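Long-range contact in cystatin (Fasciola hepatica, PDB 6I1M), which probably inhibits papain-like cysteine proteases as a secreted, stefin-like cystatin of the liver fluke: residues Gln46-Ser58 with Gly65-Ser77. Sequence-based numbering, arbitrary orientation.
Sequences QVVAGTNYKFKVS and GCWEVVVFVPLYS. Unlike the reference sequence in segment 46-58: Thr-51 (reference Ile).
Phe-72 reaches across to strand 50-58 and the turn that precedes it. Its CB lies 3.5 Å from Asn-52 OD1, CG 3.9 Å and CD1 3.5 Å from that oxygen, which sits at the ring edge with amide and ring planes 70° apart. Further out, CE1 meets Val-48 CG2 at 3.9 Å, and CZ ends 3.5 Å from Ala-49 O, again near the ring plane; Pro-74 N lies above one face, rimward. Chi1 of 178° sets CG opposite the backbone N and sends the ring along the strand toward this turn. The Asn-52 amide is held from its other end, ND2 donating a nearly straight bond (175°) to Gln-46 OE1. Eight backbone hydrogen bonds zip strands 50-58 and 66-74 into an antiparallel hairpin at the middle of the four-stranded cystatin sheet, which wraps helix 12-28. On the helix-facing side, Tyr-53 CE1 touches Val-73 CG2 at 3.6 Å while Thr-51 CG2 sits above the rim of the tyrosine ring; Phe-18 of the helix meets Tyr-53 and Phe-55. Val-57 CG2 packs against Trp-67 CB at 3.8 Å. On the reverse side, the Lys-54 chain lies against Glu-68, CD to CD 3.7 Å, and Cys-66 is disulfide-bonded to Cys-92.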
loop_
_atom_site.group_PDB
_atom_site.type_symbol
_atom_site.label_atom_id
_atom_site.label_comp_id
_atom_site.label_asym_id
_atom_site.label_seq_id
_atom_site.Cartn_x
_atom_site.Cartn_y
_atom_site.Cartn_z
ATOM N N GLN A 46 0.255 -11.047 4.308
ATOM C CA GLN A 46 0.455 -12.437 3.870
ATOM C C GLN A 46 1.937 -12.757 4.064
ATOM O O GLN A 46 2.822 -12.022 3.524
ATOM C CB GLN A 46 0.007 -12.581 2.430
ATOM C CG GLN A 46 0.292 -13.964 1.874
ATOM C CD GLN A 46 0.200 -13.961 0.372
ATOM O OE1 GLN A 46 0.473 -12.945 -0.272
ATOM N NE2 GLN A 46 -0.145 -15.110 -0.193
ATOM N N VAL A 47 2.228 -13.801 4.823
ATOM C CA VAL A 47 3.643 -14.179 5.069
ATOM C C VAL A 47 4.050 -15.171 3.981
ATOM O O VAL A 47 3.412 -16.222 3.861
ATOM C CB VAL A 47 3.876 -14.732 6.486
ATOM C CG1 VAL A 47 5.356 -15.044 6.682
ATOM C CG2 VAL A 47 3.376 -13.764 7.555
ATOM N N VAL A 48 5.040 -14.779 3.190
ATOM C CA VAL A 48 5.729 -15.623 2.179
ATOM C C VAL A 48 7.212 -15.689 2.611
ATOM O O VAL A 48 7.462 -15.798 3.846
ATOM C CB VAL A 48 5.487 -15.047 0.771
ATOM C CG1 VAL A 48 4.105 -15.365 0.245
ATOM C CG2 VAL A 48 5.725 -13.548 0.712
ATOM N N ALA A 49 8.181 -15.550 1.706
ATOM C CA ALA A 49 9.601 -15.361 2.080
ATOM C C ALA A 49 9.830 -13.874 2.329
ATOM O O ALA A 49 10.545 -13.221 1.558
ATOM C CB ALA A 49 10.525 -15.902 1.028
ATOM N N GLY A 50 9.218 -13.372 3.390
ATOM C CA GLY A 50 8.957 -11.942 3.596
ATOM C C GLY A 50 7.478 -11.715 3.818
ATOM O O GLY A 50 6.744 -12.675 4.160
ATOM N N THR A 51 7.040 -10.477 3.686
ATOM C CA THR A 51 5.628 -10.122 3.959
ATOM C C THR A 51 5.096 -9.272 2.801
ATOM O O THR A 51 5.770 -8.282 2.403
ATOM C CB THR A 51 5.490 -9.442 5.321
ATOM O OG1 THR A 51 5.980 -10.377 6.279
ATOM C CG2 THR A 51 4.067 -9.039 5.637
ATOM N N ASN A 52 3.925 -9.674 2.309
ATOM C CA ASN A 52 3.040 -8.879 1.431
ATOM C C ASN A 52 2.099 -8.078 2.322
ATOM O O ASN A 52 1.407 -8.679 3.195
ATOM C CB ASN A 52 2.290 -9.753 0.432
ATOM C CG ASN A 52 3.115 -10.058 -0.797
ATOM O OD1 ASN A 52 3.973 -9.275 -1.174
ATOM N ND2 ASN A 52 2.794 -11.148 -1.474
ATOM N N TYR A 53 2.164 -6.756 2.176
ATOM C CA TYR A 53 1.227 -5.803 2.818
ATOM C C TYR A 53 0.260 -5.324 1.746
ATOM O O TYR A 53 0.690 -4.589 0.868
ATOM C CB TYR A 53 1.949 -4.609 3.424
ATOM C CG TYR A 53 2.845 -4.938 4.577
ATOM C CD1 TYR A 53 4.146 -5.360 4.355
ATOM C CD2 TYR A 53 2.411 -4.791 5.888
ATOM C CE1 TYR A 53 4.983 -5.669 5.414
ATOM C CE2 TYR A 53 3.238 -5.089 6.952
ATOM C CZ TYR A 53 4.533 -5.528 6.717
ATOM O OH TYR A 53 5.390 -5.784 7.759
ATOM N N LYS A 54 -0.996 -5.737 1.839
ATOM C CA LYS A 54 -2.073 -5.232 0.961
ATOM C C LYS A 54 -2.816 -4.110 1.679
ATOM O O LYS A 54 -3.575 -4.369 2.670
ATOM C CB LYS A 54 -3.049 -6.335 0.580
ATOM C CG LYS A 54 -4.020 -5.933 -0.515
ATOM C CD LYS A 54 -5.260 -6.760 -0.457
ATOM C CE LYS A 54 -5.019 -8.203 -0.812
ATOM N NZ LYS A 54 -6.198 -9.026 -0.459
ATOM N N PHE A 55 -2.628 -2.910 1.158
ATOM C CA PHE A 55 -3.258 -1.663 1.641
ATOM C C PHE A 55 -4.498 -1.344 0.814
ATOM O O PHE A 55 -4.490 -1.487 -0.399
ATOM C CB PHE A 55 -2.244 -0.539 1.533
ATOM C CG PHE A 55 -1.151 -0.690 2.545
ATOM C CD1 PHE A 55 -1.392 -0.370 3.877
ATOM C CD2 PHE A 55 0.109 -1.136 2.167
ATOM C CE1 PHE A 55 -0.381 -0.481 4.814
ATOM C CE2 PHE A 55 1.124 -1.242 3.111
ATOM C CZ PHE A 55 0.870 -0.917 4.426
ATOM N N LYS A 56 -5.541 -0.871 1.485
ATOM C CA LYS A 56 -6.604 -0.062 0.853
ATOM C C LYS A 56 -6.329 1.400 1.219
ATOM O O LYS A 56 -6.253 1.699 2.423
ATOM C CB LYS A 56 -7.966 -0.532 1.346
ATOM C CG LYS A 56 -9.131 0.063 0.584
ATOM C CD LYS A 56 -10.457 -0.501 1.032
ATOM C CE LYS A 56 -11.615 0.419 0.708
ATOM N NZ LYS A 56 -12.626 -0.275 -0.127
ATOM N N VAL A 57 -6.143 2.249 0.211
ATOM C CA VAL A 57 -5.747 3.676 0.371
ATOM C C VAL A 57 -6.862 4.549 -0.214
ATOM O O VAL A 57 -7.482 4.138 -1.204
ATOM C CB VAL A 57 -4.364 3.948 -0.250
ATOM C CG1 VAL A 57 -3.327 2.962 0.281
ATOM C CG2 VAL A 57 -4.369 3.936 -1.776
ATOM N N SER A 58 -7.082 5.710 0.400
ATOM C CA SER A 58 -8.114 6.710 0.022
ATOM C C SER A 58 -7.445 8.058 -0.255
ATOM O O SER A 58 -6.572 8.477 0.531
ATOM C CB SER A 58 -9.141 6.856 1.105
ATOM O OG SER A 58 -10.021 7.907 0.787
ATOM N N GLY A 65 -10.975 8.804 -4.504
ATOM C CA GLY A 65 -11.029 7.419 -4.977
ATOM C C GLY A 65 -10.184 6.579 -4.057
ATOM O O GLY A 65 -9.438 7.164 -3.223
ATOM N N CYS A 66 -10.331 5.274 -4.191
ATOM C CA CYS A 66 -9.625 4.274 -3.383
ATOM C C CYS A 66 -8.882 3.356 -4.344
ATOM O O CYS A 66 -9.366 3.115 -5.473
ATOM C CB CYS A 66 -10.578 3.496 -2.490
ATOM S SG CYS A 66 -11.181 4.479 -1.088
ATOM N N TRP A 67 -7.715 2.913 -3.891
ATOM C CA TRP A 67 -6.836 1.967 -4.604
ATOM C C TRP A 67 -6.453 0.841 -3.647
ATOM O O TRP A 67 -6.390 1.070 -2.396
ATOM C CB TRP A 67 -5.609 2.687 -5.147
ATOM C CG TRP A 67 -5.841 3.734 -6.196
ATOM C CD1 TRP A 67 -5.610 3.600 -7.539
ATOM C CD2 TRP A 67 -6.174 5.120 -5.994
ATOM N NE1 TRP A 67 -5.784 4.797 -8.178
ATOM C CE2 TRP A 67 -6.169 5.740 -7.266
ATOM C CE3 TRP A 67 -6.510 5.892 -4.876
ATOM C CZ2 TRP A 67 -6.470 7.090 -7.445
ATOM C CZ3 TRP A 67 -6.817 7.225 -5.051
ATOM C CH2 TRP A 67 -6.804 7.812 -6.320
ATOM N N GLU A 68 -6.269 -0.345 -4.194
ATOM C CA GLU A 68 -5.597 -1.458 -3.487
ATOM C C GLU A 68 -4.164 -1.507 -4.011
ATOM O O GLU A 68 -3.987 -1.466 -5.234
ATOM C CB GLU A 68 -6.383 -2.743 -3.704
ATOM C CG GLU A 68 -5.648 -3.991 -3.296
ATOM C CD GLU A 68 -6.457 -5.232 -3.616
ATOM O OE1 GLU A 68 -7.605 -5.324 -3.096
ATOM O OE2 GLU A 68 -5.965 -6.075 -4.421
ATOM N N VAL A 69 -3.184 -1.561 -3.112
ATOM C CA VAL A 69 -1.739 -1.571 -3.477
ATOM C C VAL A 69 -1.054 -2.594 -2.581
ATOM O O VAL A 69 -1.120 -2.439 -1.359
ATOM C CB VAL A 69 -1.083 -0.190 -3.298
ATOM C CG1 VAL A 69 0.315 -0.144 -3.921
ATOM C CG2 VAL A 69 -1.948 0.934 -3.852
ATOM N N VAL A 70 -0.381 -3.564 -3.182
ATOM C CA VAL A 70 0.444 -4.565 -2.462
ATOM C C VAL A 70 1.903 -4.105 -2.424
ATOM O O VAL A 70 2.451 -3.762 -3.468
ATOM C CB VAL A 70 0.293 -5.953 -3.095
ATOM C CG1 VAL A 70 1.019 -6.998 -2.269
ATOM C CG2 VAL A 70 -1.172 -6.319 -3.274
ATOM N N VAL A 71 2.494 -4.074 -1.229
ATOM C CA VAL A 71 3.956 -3.843 -1.028
ATOM C C VAL A 71 4.573 -5.129 -0.469
ATOM O O VAL A 71 4.101 -5.581 0.587
ATOM C CB VAL A 71 4.223 -2.671 -0.074
ATOM C CG1 VAL A 71 5.716 -2.428 0.090
ATOM C CG2 VAL A 71 3.506 -1.404 -0.515
ATOM N N PHE A 72 5.621 -5.623 -1.127
ATOM C CA PHE A 72 6.481 -6.744 -0.705
ATOM C C PHE A 72 7.693 -6.201 0.063
ATOM O O PHE A 72 8.496 -5.388 -0.461
ATOM C CB PHE A 72 6.921 -7.570 -1.908
ATOM C CG PHE A 72 7.851 -8.691 -1.524
ATOM C CD1 PHE A 72 7.424 -9.697 -0.663
ATOM C CD2 PHE A 72 9.173 -8.696 -1.945
ATOM C CE1 PHE A 72 8.281 -10.733 -0.322
ATOM C CE2 PHE A 72 10.036 -9.706 -1.542
ATOM C CZ PHE A 72 9.587 -10.715 -0.727
ATOM N N VAL A 73 7.836 -6.669 1.298
ATOM C CA VAL A 73 9.032 -6.430 2.152
ATOM C C VAL A 73 9.776 -7.758 2.254
ATOM O O VAL A 73 9.315 -8.684 2.910
ATOM C CB VAL A 73 8.641 -5.893 3.538
ATOM C CG1 VAL A 73 9.844 -5.698 4.432
ATOM C CG2 VAL A 73 7.841 -4.613 3.423
ATOM N N PRO A 74 10.932 -7.909 1.593
ATOM C CA PRO A 74 11.676 -9.159 1.666
ATOM C C PRO A 74 12.372 -9.268 3.029
ATOM O O PRO A 74 12.527 -8.282 3.742
ATOM C CB PRO A 74 12.713 -9.029 0.542
ATOM C CG PRO A 74 12.981 -7.524 0.524
ATOM C CD PRO A 74 11.626 -6.893 0.789
ATOM N N LEU A 75 12.859 -10.465 3.311
ATOM C CA LEU A 75 13.785 -10.707 4.438
ATOM C C LEU A 75 15.109 -9.993 4.180
ATOM O O LEU A 75 15.509 -9.847 3.007
ATOM C CB LEU A 75 13.939 -12.217 4.585
ATOM C CG LEU A 75 12.656 -12.893 5.048
ATOM C CD1 LEU A 75 12.761 -14.399 4.939
ATOM C CD2 LEU A 75 12.323 -12.462 6.466
ATOM N N TYR A 76 15.758 -9.535 5.250
ATOM C CA TYR A 76 17.036 -8.795 5.147
ATOM C C TYR A 76 18.024 -9.634 4.323
ATOM O O TYR A 76 18.643 -9.097 3.411
ATOM C CB TYR A 76 17.560 -8.432 6.541
ATOM C CG TYR A 76 18.861 -7.668 6.503
ATOM C CD1 TYR A 76 18.945 -6.447 5.850
ATOM C CD2 TYR A 76 20.013 -8.170 7.088
ATOM C CE1 TYR A 76 20.134 -5.740 5.785
ATOM C CE2 TYR A 76 21.205 -7.465 7.045
ATOM C CZ TYR A 76 21.269 -6.246 6.390
ATOM O OH TYR A 76 22.439 -5.540 6.319
ATOM N N SER A 77 18.165 -10.916 4.654
ATOM C CA SER A 77 19.014 -11.919 3.963
ATOM C C SER A 77 18.221 -12.445 2.771
ATOM O O SER A 77 17.544 -13.491 2.906
ATOM C CB SER A 77 19.442 -13.038 4.890
ATOM O OG SER A 77 20.372 -12.560 5.857
HETATM O O HOH W 1 12.829 -12.417 0.709
HETATM O O HOH W 2 -11.225 9.159 -1.381
#